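Long-range contacts in extracellular invertase (Aspergillus kawachii, PDB 5XHA), which probably hydrolyses beta-fructofuranosidic bonds, as in sucrose and inulin-type fructans, as a member of glycoside hydrolase family 32: residues A[40-45]-A[320-325]; A[54-59]-A[66-71]; A[97-102]-A[169-174]. All blocks are in the same frame, centred on the assembly; numbering follows the deposited sequence.

Overall arrangement
From the N terminus, the chain first runs along strand 37-47, which pairs at once with 54-60; interaction 1 closes the widest loop when 320-325 comes alongside 40-45 after 274 intervening residues. Within that long loop two shorter ones close one after the other without crossing: interaction 2, a tight hairpin between 54-59 and 66-71, and then interaction 3, where 169-174 returns to 97-102. Interaction 2 builds a single sheet outward from strand 37-47, whereas interactions 1 and 3 join inner strands of different blades around the propeller centre. The ties also meet each other: Gly-57 bonds to His-45, Tyr-173 to Gly-323, and one bound fructose touches all three.

Interaction 1: A[40-45]-A[320-325]; sequences GDPCLH and AAAGKV. With FRU (beta-D-fructofuranose), chain B.
His-45 reaches across to Ala-322, its NE2 donating to Ala-322 O over 2.9 Å. The oxygen lies close to the imidazole plane, but the nitrogen stands above the carbonyl plane, 70° out of it, so the bond leaves the carbonyl by its face and is bent. Next along, Lys-324 lies against the backbone of His-45. Its CB meets His-45 CB at 3.8 Å, and a bend at chi2 (64°) then turns the chain over the histidine carbonyl: CG and CD pass beside the oxygen, and CE comes within 3.3 Å of His-45 O. At the tip, NZ binds Val-102 O and also a water 3.1 Å from NZ, which in turn donates to His-45 O at 2.6 Å.

The two strands run nearly parallel, 18° apart, yet no backbone-to-backbone hydrogen bond joins them directly. They are inner strands of adjoining blades in the five-bladed propeller of family 32, and water and small side chains fill in. A second water lies within hydrogen-bonding distance of Pro-42 O and Ala-320 O and can donate to either, while the Pro-42 ring rests on the Ala-322 methyl.

Toward the substrate pocket, Ala-320 CB packs 3.3 Å from OD1 of Asp-41. Asp-41 OD1 accepts a hydrogen bond from O1 of the chain B fructose at 2.8 Å. Asp-41 OD2 lies 3.3 Å from the anomeric carbon C2 of this fructose, a placement consistent with the nucleophile of the family.

With ND1 of His-45 accepting from Gly-57 N while NE2 donates, the ring is held through both its nitrogens and is probably neutral, its proton on NE2; the buried lysine nitrogen is met by the carbonyl of Val-102 and a water, so its positive charge is probably stabilised at least in part by these dipoles.

Interaction 2: A[54-59]-A[66-71]; sequences FHVGFL and SSATTD. With FRU (beta-D-fructofuranose), chain B.
Ser-66 N donates to Phe-58 O at 2.8 Å and Phe-58 N to Ser-66 O at 3.0 Å. A chi1 of 40° puts CG of Phe-58 between its backbone N and carbonyl carbon, and from there the ring turns one face to Ser-66 O and brings CE1 near Ser-66 CB; Ser-66 OG binds Gly-82 O. Ser-67, on the other face of the sheet, donates from OG to Val-56 O at 2.7 Å, from above the carbonyl plane. A water that donates to this hydroxyl also bonds ND1 of His-55, in the plane of that ring. The antiparallel hairpin formed here supplies the second and third strands of a propeller blade, counted outward from strand 37-47. Ala-68 N adds a second bond to Val-56 O at 3.0 Å, Ala-68 O accepts from Val-56 N, and the alanine methyl packs on Val-56 CG2. Thr-69 lays CG2 squarely over the imidazole of His-55, 3.5 Å from the ring centroid and 9° off the normal, a CH-pi contact; that ring also stacks with Tyr-46. Thr-70 pairs with Phe-54 through both backbone bonds, its CG2 beside Phe-54 CB at 3.9 Å, while OG1 binds Thr-75 O.

Interaction 3: A[97-102]-A[169-174]; sequences VFDGSV and FRDPYV. With FRU (beta-D-fructofuranose), chain B; FRU (beta-D-fructofuranose), chain C.
Arg-170 starts with CG wedged between its backbone N and carbonyl carbon (chi1 54°) and then runs extended to NE, while Phe-98 has its CG opposite the carbonyl carbon (chi1 -74°); the two side chains thereby meet beside the bound sugars. Arg-170 CD touches Phe-98 CD2 at 3.8 Å, and the guanidinium stands almost perpendicular to the ring, the planes 83° apart. Between them they hold the chain B fructose. One face of the Phe-98 ring carries the sugar's C6, 3.6 Å from CD1 and set toward the rim. Arg-170 NE donates in the guanidinium plane to O3 of this fructose at 2.9 Å. The outer nitrogens are held by acidic partners, NH2 in a salt bridge to Glu-248 and NH1 in one to Glu-134, which should limit the group's rotation.

Asp-171 grips two neighbouring hydroxyls: O3 of the chain B fructose donates to OD2 at 2.6 Å and O4 to OD1 at 2.5 Å. Asp-99 adds its backbone N, which points almost straight at O4 over 3.2 Å. Asp-99 CB packs against Asp-171 OD1, the two carboxylates lying close without a bond between them. Arg-170, Asp-171 and Pro-172 form the RDP motif of family 32, on the inner strand of one propeller blade, facing that of the next. The fructose they hold is linked through C2 to O1 of the chain C fructose, whose C5 and O5 lie over one face of the Arg-170 guanidinium, toward its rim.

Farther from the sugar the nearly parallel strands are joined through a side chain. Ser-101 OG donates to Pro-172 O at 2.7 Å, from above the carbonyl plane, and accepts from Val-174 N at 2.9 Å, with both methyls of Val-174 packed around the hydroxyl.

Interaction 1: A[40-45]-A[320-325]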
loop_
_atom_site.group_PDB
_atom_site.type_symbol
_atom_site.label_atom_id
_atom_site.label_comp_id
_atom_site.label_asym_id
_atom_site.label_seq_id
_atom_site.Cartn_x
_atom_site.Cartn_y
_atom_site.Cartn_z
ATOM N N GLY A 40 17.092 -20.002 -3.411
ATOM C CA GLY A 40 15.663 -20.229 -3.296
ATOM C C GLY A 40 14.996 -20.313 -4.663
ATOM O O GLY A 40 15.612 -20.749 -5.630
ATOM N N ASP A 41 13.735 -19.905 -4.729
ATOM C CA ASP A 41 12.949 -19.947 -5.966
ATOM C C ASP A 41 13.687 -19.291 -7.122
ATOM O O ASP A 41 14.163 -18.153 -6.986
ATOM C CB ASP A 41 11.668 -19.094 -5.837
ATOM C CG ASP A 41 10.635 -19.691 -4.949
ATOM O OD1 ASP A 41 10.949 -20.582 -4.110
ATOM O OD2 ASP A 41 9.484 -19.218 -5.089
ATOM N N PRO A 42 13.690 -19.930 -8.287
ATOM C CA PRO A 42 14.085 -19.166 -9.447
ATOM C C PRO A 42 12.978 -18.153 -9.783
ATOM O O PRO A 42 11.838 -18.309 -9.351
ATOM C CB PRO A 42 14.244 -20.235 -10.539
ATOM C CG PRO A 42 13.312 -21.313 -10.132
ATOM C CD PRO A 42 13.274 -21.296 -8.636
ATOM N N CYS A 43 13.342 -17.101 -10.500
ATOM C CA CYS A 43 12.407 -16.091 -10.961
ATOM C C CYS A 43 13.201 -15.094 -11.823
ATOM O O CYS A 43 14.386 -15.323 -12.106
ATOM C CB CYS A 43 11.737 -15.393 -9.766
ATOM S SG CYS A 43 12.893 -14.523 -8.676
ATOM N N LEU A 44 12.537 -14.039 -12.295
ATOM C CA LEU A 44 13.202 -12.890 -12.948
ATOM C C LEU A 44 13.813 -13.166 -14.347
ATOM O O LEU A 44 14.341 -12.242 -14.973
ATOM C CB LEU A 44 14.255 -12.273 -11.991
ATOM C CG LEU A 44 15.152 -11.101 -12.432
ATOM C CD1 LEU A 44 15.446 -10.134 -11.292
ATOM C CD2 LEU A 44 16.469 -11.597 -13.014
ATOM N N HIS A 45 13.704 -14.396 -14.858
ATOM C CA HIS A 45 14.351 -14.755 -16.116
ATOM C C HIS A 45 13.877 -13.833 -17.252
ATOM O O HIS A 45 12.675 -13.555 -17.357
ATOM C CB HIS A 45 14.005 -16.177 -16.588
ATOM C CG HIS A 45 14.085 -17.253 -15.550
ATOM N ND1 HIS A 45 15.119 -17.360 -14.652
ATOM C CD2 HIS A 45 13.296 -18.336 -15.342
ATOM C CE1 HIS A 45 14.936 -18.426 -13.891
ATOM N NE2 HIS A 45 13.841 -19.042 -14.298
ATOM N N ALA A 320 8.562 -24.826 -7.054
ATOM C CA ALA A 320 8.741 -23.405 -7.368
ATOM C C ALA A 320 9.336 -23.088 -8.722
ATOM O O ALA A 320 10.046 -22.106 -8.865
ATOM C CB ALA A 320 9.560 -22.723 -6.274
ATOM N N ALA A 321 8.996 -23.868 -9.734
ATOM C CA ALA A 321 9.606 -23.692 -11.038
ATOM C C ALA A 321 9.337 -22.311 -11.607
ATOM O O ALA A 321 8.219 -21.782 -11.486
ATOM C CB ALA A 321 9.113 -24.751 -12.004
ATOM N N ALA A 322 10.366 -21.740 -12.232
ATOM C CA ALA A 322 10.217 -20.521 -13.000
ATOM C C ALA A 322 10.780 -20.734 -14.382
ATOM O O ALA A 322 11.911 -21.200 -14.566
ATOM C CB ALA A 322 10.919 -19.353 -12.333
ATOM N N GLY A 323 9.976 -20.342 -15.354
ATOM C CA GLY A 323 10.285 -20.494 -16.753
ATOM C C GLY A 323 9.969 -19.209 -17.487
ATOM O O GLY A 323 9.370 -18.266 -16.929
ATOM N N LYS A 324 10.380 -19.177 -18.741
ATOM C CA LYS A 324 10.281 -17.982 -19.530
ATOM C C LYS A 324 10.321 -18.349 -20.994
ATOM O O LYS A 324 11.032 -19.261 -21.385
ATOM C CB LYS A 324 11.452 -17.045 -19.236
ATOM C CG LYS A 324 11.267 -15.624 -19.769
ATOM C CD LYS A 324 10.082 -14.941 -19.085
ATOM C CE LYS A 324 10.042 -13.432 -19.312
ATOM N NZ LYS A 324 8.979 -12.785 -18.499
ATOM N N VAL A 325 9.551 -17.626 -21.791
ATOM C CA VAL A 325 9.678 -17.698 -23.234
ATOM C C VAL A 325 11.097 -17.301 -23.623
ATOM O O VAL A 325 11.652 -16.328 -23.096
ATOM C CB VAL A 325 8.617 -16.834 -23.966
ATOM C CG1 VAL A 325 8.727 -15.365 -23.585
ATOM C CG2 VAL A 325 8.772 -16.992 -25.477
HETATM C C1 FRU B . 7.910 -20.660 -2.826
HETATM C C2 FRU B . 7.929 -19.233 -2.204
HETATM C C3 FRU B . 7.341 -18.200 -3.183
HETATM C C4 FRU B . 7.974 -16.905 -2.673
HETATM C C5 FRU B . 9.356 -17.351 -2.213
HETATM C C6 FRU B . 9.820 -16.672 -0.924
HETATM O O1 FRU B . 8.972 -21.498 -2.327
HETATM O O3 FRU B . 5.908 -18.195 -3.226
HETATM O O4 FRU B . 8.088 -15.885 -3.664
HETATM O O5 FRU B . 9.288 -18.777 -2.024
HETATM O O6 FRU B . 11.009 -17.304 -0.408
HETATM O O HOH W 1 9.222 -19.481 -9.262
HETATM O O HOH W 2 10.512 -13.306 -15.900
#

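Interaction 2: A[54-59]-A[66-71]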
loop_
_atom_site.group_PDB
_atom_site.type_symbol
_atom_site.label_atom_id
_atom_site.label_comp_id
_atom_site.label_asym_id
_atom_site.label_seq_id
_atom_site.Cartn_x
_atom_site.Cartn_y
_atom_site.Cartn_z
ATOM N N PHE A 54 20.204 -14.512 -22.531
ATOM C CA PHE A 54 19.184 -15.007 -21.619
ATOM C C PHE A 54 19.655 -14.841 -20.170
ATOM O O PHE A 54 20.723 -15.320 -19.772
ATOM C CB PHE A 54 18.846 -16.465 -21.927
ATOM C CG PHE A 54 17.643 -16.984 -21.183
ATOM C CD1 PHE A 54 16.391 -16.406 -21.364
ATOM C CD2 PHE A 54 17.757 -18.053 -20.322
ATOM C CE1 PHE A 54 15.278 -16.880 -20.688
ATOM C CE2 PHE A 54 16.649 -18.536 -19.640
ATOM C CZ PHE A 54 15.409 -17.948 -19.813
ATOM N N HIS A 55 18.854 -14.120 -19.395
ATOM C CA HIS A 55 19.121 -13.899 -17.976
ATOM C C HIS A 55 18.300 -14.869 -17.142
ATOM O O HIS A 55 17.121 -15.061 -17.403
ATOM C CB HIS A 55 18.727 -12.493 -17.581
ATOM C CG HIS A 55 19.563 -11.431 -18.203
ATOM N ND1 HIS A 55 20.218 -10.474 -17.455
ATOM C CD2 HIS A 55 19.861 -11.169 -19.497
ATOM C CE1 HIS A 55 20.872 -9.661 -18.266
ATOM N NE2 HIS A 55 20.675 -10.062 -19.510
ATOM N N VAL A 56 18.943 -15.478 -16.150
ATOM C CA VAL A 56 18.274 -16.294 -15.160
ATOM C C VAL A 56 18.359 -15.601 -13.796
ATOM O O VAL A 56 19.331 -14.921 -13.497
ATOM C CB VAL A 56 18.848 -17.741 -15.089
ATOM C CG1 VAL A 56 18.743 -18.423 -16.438
ATOM C CG2 VAL A 56 20.292 -17.764 -14.626
ATOM N N GLY A 57 17.343 -15.784 -12.965
ATOM C CA GLY A 57 17.322 -15.211 -11.635
ATOM C C GLY A 57 16.921 -16.257 -10.622
ATOM O O GLY A 57 16.359 -17.317 -10.962
ATOM N N PHE A 58 17.243 -15.973 -9.375
ATOM C CA PHE A 58 16.822 -16.815 -8.266
ATOM C C PHE A 58 16.943 -16.037 -6.959
ATOM O O PHE A 58 17.818 -15.185 -6.815
ATOM C CB PHE A 58 17.664 -18.104 -8.212
ATOM C CG PHE A 58 19.115 -17.879 -8.504
ATOM C CD1 PHE A 58 19.978 -17.477 -7.501
ATOM C CD2 PHE A 58 19.602 -18.020 -9.789
ATOM C CE1 PHE A 58 21.308 -17.221 -7.776
ATOM C CE2 PHE A 58 20.936 -17.779 -10.072
ATOM C CZ PHE A 58 21.786 -17.378 -9.060
ATOM N N LEU A 59 16.072 -16.342 -6.007
ATOM C CA LEU A 59 16.230 -15.843 -4.649
ATOM C C LEU A 59 17.559 -16.381 -4.088
ATOM O O LEU A 59 17.941 -17.518 -4.365
ATOM C CB LEU A 59 15.050 -16.267 -3.755
ATOM C CG LEU A 59 13.642 -15.770 -4.118
ATOM C CD1 LEU A 59 12.665 -16.025 -2.986
ATOM C CD2 LEU A 59 13.645 -14.301 -4.445
ATOM N N SER A 66 19.366 -12.816 -7.053
ATOM C CA SER A 66 20.620 -12.798 -7.813
ATOM C C SER A 66 20.380 -13.277 -9.239
ATOM O O SER A 66 19.298 -13.756 -9.550
ATOM C CB SER A 66 21.699 -13.622 -7.114
ATOM O OG SER A 66 22.153 -12.959 -5.939
ATOM N N SER A 67 21.375 -13.089 -10.115
ATOM C CA SER A 67 21.202 -13.334 -11.539
ATOM C C SER A 67 22.503 -13.734 -12.253
ATOM O O SER A 67 23.604 -13.490 -11.757
ATOM C CB SER A 67 20.613 -12.094 -12.199
ATOM O OG SER A 67 20.095 -12.373 -13.486
ATOM N N ALA A 68 22.331 -14.386 -13.400
ATOM C CA ALA A 68 23.420 -14.815 -14.272
ATOM C C ALA A 68 22.920 -14.739 -15.691
ATOM O O ALA A 68 21.701 -14.665 -15.918
ATOM C CB ALA A 68 23.844 -16.238 -13.942
ATOM N N THR A 69 23.845 -14.727 -16.648
ATOM C CA THR A 69 23.480 -14.712 -18.058
ATOM C C THR A 69 24.027 -15.943 -18.771
ATOM O O THR A 69 24.957 -16.581 -18.300
ATOM C CB THR A 69 23.968 -13.443 -18.790
ATOM O OG1 THR A 69 25.394 -13.371 -18.744
ATOM C CG2 THR A 69 23.370 -12.184 -18.165
ATOM N N THR A 70 23.425 -16.277 -19.904
ATOM C CA THR A 70 23.934 -17.339 -20.750
ATOM C C THR A 70 23.744 -16.946 -22.213
ATOM O O THR A 70 22.690 -16.393 -22.585
ATOM C CB THR A 70 23.284 -18.713 -20.445
ATOM O OG1 THR A 70 23.855 -19.714 -21.294
ATOM C CG2 THR A 70 21.787 -18.699 -20.668
ATOM N N ASP A 71 24.774 -17.198 -23.032
ATOM C CA ASP A 71 24.665 -16.969 -24.472
ATOM C C ASP A 71 24.502 -18.267 -25.254
ATOM O O ASP A 71 24.408 -18.245 -26.483
ATOM C CB ASP A 71 25.848 -16.161 -25.008
ATOM C CG ASP A 71 27.166 -16.868 -24.823
ATOM O OD1 ASP A 71 27.229 -18.104 -24.978
ATOM O OD2 ASP A 71 28.147 -16.173 -24.525
HETATM C C1 FRU B . 7.910 -20.660 -2.826
HETATM C C2 FRU B . 7.929 -19.233 -2.204
HETATM C C3 FRU B . 7.341 -18.200 -3.183
HETATM C C4 FRU B . 7.974 -16.905 -2.673
HETATM C C5 FRU B . 9.356 -17.351 -2.213
HETATM C C6 FRU B . 9.820 -16.672 -0.924
HETATM O O1 FRU B . 8.972 -21.498 -2.327
HETATM O O3 FRU B . 5.908 -18.195 -3.226
HETATM O O4 FRU B . 8.088 -15.885 -3.664
HETATM O O5 FRU B . 9.288 -18.777 -2.024
HETATM O O6 FRU B . 11.009 -17.304 -0.408
HETATM O O HOH W 3 19.629 -9.958 -14.796
#

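Interaction 3: A[97-102]-A[169-174]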
loop_
_atom_site.group_PDB
_atom_site.type_symbol
_atom_site.label_atom_id
_atom_site.label_comp_id
_atom_site.label_asym_id
_atom_site.label_seq_id
_atom_site.Cartn_x
_atom_site.Cartn_y
_atom_site.Cartn_z
ATOM N N VAL A 97 12.002 -9.323 -0.210
ATOM C CA VAL A 97 11.755 -9.356 -1.633
ATOM C C VAL A 97 11.442 -10.794 -2.007
ATOM O O VAL A 97 12.296 -11.673 -1.874
ATOM C CB VAL A 97 12.989 -8.912 -2.428
ATOM C CG1 VAL A 97 12.804 -9.172 -3.914
ATOM C CG2 VAL A 97 13.272 -7.444 -2.171
ATOM N N PHE A 98 10.224 -11.022 -2.482
ATOM C CA PHE A 98 9.826 -12.329 -2.970
ATOM C C PHE A 98 9.891 -12.330 -4.526
ATOM O O PHE A 98 10.350 -11.362 -5.134
ATOM C CB PHE A 98 8.418 -12.673 -2.455
ATOM C CG PHE A 98 8.323 -13.041 -0.980
ATOM C CD1 PHE A 98 9.435 -13.159 -0.151
ATOM C CD2 PHE A 98 7.077 -13.317 -0.432
ATOM C CE1 PHE A 98 9.299 -13.514 1.193
ATOM C CE2 PHE A 98 6.940 -13.665 0.905
ATOM C CZ PHE A 98 8.061 -13.781 1.719
ATOM N N ASP A 99 9.440 -13.414 -5.155
ATOM C CA ASP A 99 9.569 -13.608 -6.594
ATOM C C ASP A 99 8.989 -12.453 -7.412
ATOM O O ASP A 99 8.011 -11.819 -7.026
ATOM C CB ASP A 99 8.865 -14.888 -7.056
ATOM C CG ASP A 99 9.422 -16.146 -6.419
ATOM O OD1 ASP A 99 10.521 -16.082 -5.837
ATOM O OD2 ASP A 99 8.752 -17.201 -6.507
ATOM N N GLY A 100 9.591 -12.229 -8.567
ATOM C CA GLY A 100 9.058 -11.304 -9.540
ATOM C C GLY A 100 9.399 -11.814 -10.923
ATOM O O GLY A 100 10.236 -12.711 -11.057
ATOM N N SER A 101 8.756 -11.230 -11.935
ATOM C CA SER A 101 9.016 -11.546 -13.319
ATOM C C SER A 101 9.273 -10.263 -14.114
ATOM O O SER A 101 8.973 -9.158 -13.660
ATOM C CB SER A 101 7.848 -12.346 -13.903
ATOM O OG SER A 101 6.627 -11.632 -13.795
ATOM N N VAL A 102 9.833 -10.429 -15.307
ATOM C CA VAL A 102 10.370 -9.314 -16.080
ATOM C C VAL A 102 9.679 -9.149 -17.436
ATOM O O VAL A 102 9.563 -10.106 -18.218
ATOM C CB VAL A 102 11.902 -9.480 -16.272
ATOM C CG1 VAL A 102 12.468 -8.435 -17.239
ATOM C CG2 VAL A 102 12.609 -9.411 -14.920
ATOM N N PHE A 169 -0.610 -13.835 -1.674
ATOM C CA PHE A 169 -0.795 -12.890 -2.784
ATOM C C PHE A 169 0.573 -12.448 -3.315
ATOM O O PHE A 169 1.036 -11.347 -3.042
ATOM C CB PHE A 169 -1.627 -11.703 -2.304
ATOM C CG PHE A 169 -2.052 -10.750 -3.399
ATOM C CD1 PHE A 169 -2.994 -11.123 -4.326
ATOM C CD2 PHE A 169 -1.554 -9.455 -3.442
ATOM C CE1 PHE A 169 -3.394 -10.252 -5.326
ATOM C CE2 PHE A 169 -1.954 -8.566 -4.432
ATOM C CZ PHE A 169 -2.876 -8.970 -5.380
ATOM N N ARG A 170 1.216 -13.331 -4.078
ATOM C CA ARG A 170 2.598 -13.133 -4.496
ATOM C C ARG A 170 2.983 -13.814 -5.800
ATOM O O ARG A 170 2.197 -14.576 -6.376
ATOM C CB ARG A 170 3.543 -13.622 -3.399
ATOM C CG ARG A 170 3.323 -15.048 -2.942
ATOM C CD ARG A 170 4.401 -15.493 -1.937
ATOM N NE ARG A 170 4.109 -16.818 -1.382
ATOM C CZ ARG A 170 3.332 -17.070 -0.328
ATOM N NH1 ARG A 170 2.771 -16.080 0.356
ATOM N NH2 ARG A 170 3.113 -18.344 0.054
ATOM N N ASP A 171 4.219 -13.539 -6.227
ATOM C CA ASP A 171 4.872 -14.208 -7.378
ATOM C C ASP A 171 4.238 -13.815 -8.704
ATOM O O ASP A 171 3.893 -14.686 -9.521
ATOM C CB ASP A 171 4.877 -15.734 -7.236
ATOM C CG ASP A 171 5.368 -16.203 -5.878
ATOM O OD1 ASP A 171 6.131 -15.454 -5.216
ATOM O OD2 ASP A 171 4.973 -17.322 -5.479
ATOM N N PRO A 172 4.124 -12.502 -8.938
ATOM C CA PRO A 172 3.518 -11.983 -10.167
ATOM C C PRO A 172 4.272 -12.485 -11.382
ATOM O O PRO A 172 5.514 -12.391 -11.442
ATOM C CB PRO A 172 3.653 -10.460 -10.019
ATOM C CG PRO A 172 4.771 -10.262 -9.029
ATOM C CD PRO A 172 4.664 -11.418 -8.088
ATOM N N TYR A 173 3.523 -13.053 -12.321
ATOM C CA TYR A 173 4.082 -13.691 -13.506
ATOM C C TYR A 173 3.502 -13.004 -14.747
ATOM O O TYR A 173 2.317 -13.174 -15.077
ATOM C CB TYR A 173 3.804 -15.212 -13.527
ATOM C CG TYR A 173 4.605 -15.915 -14.594
ATOM C CD1 TYR A 173 5.879 -16.399 -14.328
ATOM C CD2 TYR A 173 4.121 -16.039 -15.879
ATOM C CE1 TYR A 173 6.636 -17.017 -15.309
ATOM C CE2 TYR A 173 4.873 -16.649 -16.882
ATOM C CZ TYR A 173 6.129 -17.140 -16.590
ATOM O OH TYR A 173 6.875 -17.726 -17.586
ATOM N N VAL A 174 4.336 -12.195 -15.395
ATOM C CA VAL A 174 3.923 -11.443 -16.563
ATOM C C VAL A 174 4.011 -12.341 -17.799
ATOM O O VAL A 174 4.951 -13.134 -17.951
ATOM C CB VAL A 174 4.752 -10.141 -16.770
ATOM C CG1 VAL A 174 4.641 -9.223 -15.566
ATOM C CG2 VAL A 174 6.203 -10.438 -17.082
HETATM C C1 FRU B . 7.910 -20.660 -2.826
HETATM C C2 FRU B . 7.929 -19.233 -2.204
HETATM C C3 FRU B . 7.341 -18.200 -3.183
HETATM C C4 FRU B . 7.974 -16.905 -2.673
HETATM C C5 FRU B . 9.356 -17.351 -2.213
HETATM C C6 FRU B . 9.820 -16.672 -0.924
HETATM O O1 FRU B . 8.972 -21.498 -2.327
HETATM O O3 FRU B . 5.908 -18.195 -3.226
HETATM O O4 FRU B . 8.088 -15.885 -3.664
HETATM O O5 FRU B . 9.288 -18.777 -2.024
HETATM O O6 FRU B . 11.009 -17.304 -0.408
HETATM C C1 FRU C . 7.439 -20.206 0.027
HETATM C C2 FRU C . 7.149 -19.818 1.494
HETATM C C3 FRU C . 5.754 -20.214 2.028
HETATM C C4 FRU C . 5.521 -19.202 3.142
HETATM C C5 FRU C . 6.480 -18.040 2.837
HETATM C C6 FRU C . 7.498 -17.795 3.951
HETATM O O1 FRU C . 7.228 -19.147 -0.927
HETATM O O2 FRU C . 8.144 -20.448 2.321
HETATM O O3 FRU C . 5.599 -21.562 2.538
HETATM O O4 FRU C . 4.148 -18.815 3.193
HETATM O O5 FRU C . 7.221 -18.391 1.664
HETATM O O6 FRU C . 7.352 -16.455 4.385
#